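Local coordinates for hypothetical protein BA_2335 (Bacillus anthracis, PDB 4H4N) that is of unknown function but folds as a small all-beta domain in which a two-stranded antiparallel ribbon packs against a three-stranded antiparallel sheet, at residues A[8-13]-A[45-50]. Numbering follows the deposited sequence.
Sequences PIAFKV and CQTITR
With CG of Phe11 anti to its carbonyl carbon (chi1 -64°) and CG1 of Ile48 set the same way (chi1 -67°), ring and branch lean together obliquely on one face of the two-stranded ribbon, Phe11 CE2 lying 3.8 Å from Ile48 CG1. Ile9 and Gln46 share this face, which is turned to the three-stranded sheet: Phe11 rests on Leu19 and Val21 and meets Tyr57 edge-to-face, while Ile48 reaches Val34 and Ile36. Four backbone hydrogen bonds join segments 8-13 and 45-50, and Val13 carries the pairing on to Lys44. Ile9 and Ile48 exchange nearly straight bonds, Ile9 N to Ile48 O at 2.9 Å and Ile48 N to Ile9 O at 2.8 Å; Phe11 and Gln46 form the next hydrogen-bonded pair, the bond from Phe11 N to Gln46 O being more bent (150° at the hydrogen). The end of the Gln46 side chain leads away from segment 8-13, and NE2 donates to Thr47 O at 3.0 Å. On the other face, with Lys12, SG of Cys45, anti to its backbone N, lies 4.0 Å from Ala10 CB, which also borders the methyl of Thr47. At the ribbon's end Pro8 CG meets Thr49 CG2 at 3.9 Å. Exposed Cys45 is a mixed disulfide with beta-mercaptoethanol, probably from the crystallisation liquor, implying that its thiol was accessible to the reagent.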
ATOM      1  N   PRO A   8      -4.128   4.317  12.262  0.60 17.06           N
ATOM      2  CA  PRO A   8      -3.834   4.492  10.848  0.60 15.98           C
ATOM      3  C   PRO A   8      -2.373   4.184  10.532  0.60 14.19           C
ATOM      4  O   PRO A   8      -1.502   4.389  11.387  0.60 14.76           O
ATOM      5  CB  PRO A   8      -4.106   5.988  10.632  0.60 16.73           C
ATOM      6  CG  PRO A   8      -5.186   6.296  11.597  0.60 17.54           C
ATOM      7  CD  PRO A   8      -4.860   5.476  12.813  0.60 17.47           C
ATOM      8  N   ILE A   9      -2.130   3.626   9.350  1.00 12.49           N
ATOM      9  CA  ILE A   9      -0.772   3.444   8.838  1.00 11.09           C
ATOM     10  C   ILE A   9      -0.705   4.366   7.623  1.00 10.50           C
ATOM     11  O   ILE A   9      -1.572   4.306   6.745  1.00 11.64           O
ATOM     12  CB  ILE A   9      -0.437   1.985   8.439  1.00 11.06           C
ATOM     13  CG1 ILE A   9      -0.755   1.010   9.566  1.00 13.06           C
ATOM     14  CG2 ILE A   9       1.025   1.885   8.045  1.00 11.43           C
ATOM     15  CD1 ILE A   9      -0.719  -0.439   9.111  1.00 14.56           C
ATOM     16  N   ALA A  10       0.322   5.217   7.572  1.00 10.08           N
ATOM     17  CA  ALA A  10       0.484   6.195   6.504  1.00  9.95           C
ATOM     18  C   ALA A  10       1.453   5.678   5.461  1.00  9.38           C
ATOM     19  O   ALA A  10       2.468   5.066   5.791  1.00  9.57           O
ATOM     20  CB  ALA A  10       0.991   7.515   7.081  1.00 11.18           C
ATOM     21  N   PHE A  11       1.166   6.013   4.206  1.00  9.81           N
ATOM     22  CA  PHE A  11       1.963   5.619   3.052  1.00 10.40           C
ATOM     23  C   PHE A  11       2.149   6.778   2.091  1.00 10.61           C
ATOM     24  O   PHE A  11       1.232   7.529   1.833  1.00 11.92           O
ATOM     25  CB  PHE A  11       1.279   4.478   2.300  1.00 11.21           C
ATOM     26  CG  PHE A  11       1.172   3.243   3.096  1.00 11.68           C
ATOM     27  CD1 PHE A  11       2.251   2.388   3.183  1.00 13.21           C
ATOM     28  CD2 PHE A  11       0.025   2.937   3.786  1.00 12.81           C
ATOM     29  CE1 PHE A  11       2.194   1.252   3.951  1.00 14.70           C
ATOM     30  CE2 PHE A  11      -0.055   1.786   4.543  1.00 14.04           C
ATOM     31  CZ  PHE A  11       1.037   0.950   4.633  1.00 14.55           C
ATOM     32  N   LYS A  12       3.354   6.906   1.561  1.00 10.91           N
ATOM     33  CA  LYS A  12       3.636   7.895   0.531  1.00 11.03           C
ATOM     34  C   LYS A  12       3.546   7.201  -0.816  1.00 10.83           C
ATOM     35  O   LYS A  12       4.272   6.248  -1.087  1.00 13.34           O
ATOM     36  CB  LYS A  12       5.019   8.501   0.713  1.00 11.92           C
ATOM     37  CG  LYS A  12       5.331   9.576  -0.307  1.00 13.28           C
ATOM     38  CD  LYS A  12       6.575  10.356   0.059  1.00 15.64           C
ATOM     39  CE  LYS A  12       7.816   9.488   0.050  1.00 17.39           C
ATOM     40  NZ  LYS A  12       9.013  10.222   0.476  1.00 18.97           N
ATOM     41  N   VAL A  13       2.669   7.678  -1.669  1.00  9.53           N
ATOM     42  CA  VAL A  13       2.488   7.105  -2.979  1.00  9.40           C
ATOM     43  C   VAL A  13       3.223   7.995  -3.971  1.00  9.18           C
ATOM     44  O   VAL A  13       2.932   9.181  -4.073  1.00  9.30           O
ATOM     45  CB  VAL A  13       1.025   6.973  -3.365  1.00 10.13           C
ATOM     46  CG1 VAL A  13       0.892   6.205  -4.667  1.00 11.35           C
ATOM     47  CG2 VAL A  13       0.228   6.304  -2.240  1.00 12.33           C
ATOM     48  N   CYS A  45       0.501  11.484   0.394  1.00 12.76           N
ATOM     49  CA  CYS A  45       0.373  10.612   1.542  1.00 12.88           C
ATOM     50  C   CYS A  45      -1.087  10.216   1.710  1.00 12.35           C
ATOM     51  O   CYS A  45      -1.987  11.039   1.567  1.00 13.88           O
ATOM     52  CB  CYS A  45       0.894  11.341   2.799  1.00 14.03           C
ATOM     53  SG  CYS A  45       0.918  10.367   4.311  1.00 16.18           S
ATOM     54  N   GLN A  46      -1.312   8.943   2.017  1.00 11.90           N
ATOM     55  CA  GLN A  46      -2.638   8.410   2.299  1.00 12.86           C
ATOM     56  C   GLN A  46      -2.538   7.465   3.471  1.00 12.37           C
ATOM     57  O   GLN A  46      -1.571   6.704   3.569  1.00 12.96           O
ATOM     58  CB  GLN A  46      -3.156   7.626   1.085  1.00 14.79           C
ATOM     59  CG  GLN A  46      -4.352   6.716   1.325  1.00 18.95           C
ATOM     60  CD  GLN A  46      -5.632   7.473   1.266  1.00 22.35           C
ATOM     61  OE1 GLN A  46      -5.814   8.328   0.394  1.00 26.81           O
ATOM     62  NE2 GLN A  46      -6.559   7.146   2.160  1.00 24.19           N
ATOM     63  N   THR A  47      -3.536   7.479   4.346  1.00 13.45           N
ATOM     64  CA  THR A  47      -3.573   6.493   5.418  1.00 14.90           C
ATOM     65  C   THR A  47      -4.521   5.332   5.112  1.00 15.20           C
ATOM     66  O   THR A  47      -5.515   5.467   4.386  1.00 16.90           O
ATOM     67  CB  THR A  47      -4.005   7.086   6.736  1.00 16.74           C
ATOM     68  OG1 THR A  47      -5.308   7.632   6.599  1.00 19.67           O
ATOM     69  CG2 THR A  47      -3.040   8.137   7.191  1.00 17.59           C
ATOM     70  N   ILE A  48      -4.153   4.176   5.656  1.00 15.00           N
ATOM     71  CA  ILE A  48      -4.963   2.961   5.634  1.00 14.80           C
ATOM     72  C   ILE A  48      -5.409   2.795   7.094  1.00 14.67           C
ATOM     73  O   ILE A  48      -4.580   2.709   8.005  1.00 14.29           O
ATOM     74  CB  ILE A  48      -4.148   1.743   5.157  1.00 14.84           C
ATOM     75  CG1 ILE A  48      -3.734   1.879   3.674  1.00 16.05           C
ATOM     76  CG2 ILE A  48      -4.947   0.462   5.377  1.00 15.42           C
ATOM     77  CD1 ILE A  48      -4.882   1.889   2.688  1.00 18.57           C
ATOM     78  N   THR A  49      -6.725   2.757   7.313  1.00 15.36           N
ATOM     79  CA  THR A  49      -7.276   2.670   8.646  1.00 16.47           C
ATOM     80  C   THR A  49      -7.941   1.330   8.937  1.00 14.85           C
ATOM     81  O   THR A  49      -8.225   1.026  10.094  1.00 17.53           O
ATOM     82  CB  THR A  49      -8.291   3.807   8.871  1.00 18.24           C
ATOM     83  OG1 THR A  49      -9.343   3.723   7.906  1.00 21.51           O
ATOM     84  CG2 THR A  49      -7.600   5.155   8.737  1.00 20.15           C
ATOM     85  N   ARG A  50      -8.191   0.536   7.898  1.00 12.70           N
ATOM     86  CA  ARG A  50      -8.804  -0.775   8.048  1.00 12.02           C
ATOM     87  C   ARG A  50      -7.832  -1.793   7.502  1.00 11.37           C
ATOM     88  O   ARG A  50      -7.370  -1.694   6.372  1.00 11.77           O
ATOM     89  CB  ARG A  50     -10.135  -0.831   7.295  1.00 12.89           C
ATOM     90  CG  ARG A  50     -11.149   0.201   7.820  1.00 14.75           C
ATOM     91  CD  ARG A  50     -12.523   0.090   7.207  1.00 15.98           C
ATOM     92  NE  ARG A  50     -13.155  -1.172   7.539  1.00 16.01           N
ATOM     93  CZ  ARG A  50     -14.371  -1.536   7.122  1.00 14.61           C
ATOM     94  NH1 ARG A  50     -15.077  -0.735   6.341  1.00 15.92           N
ATOM     95  NH2 ARG A  50     -14.871  -2.712   7.460  1.00 14.71           N
TER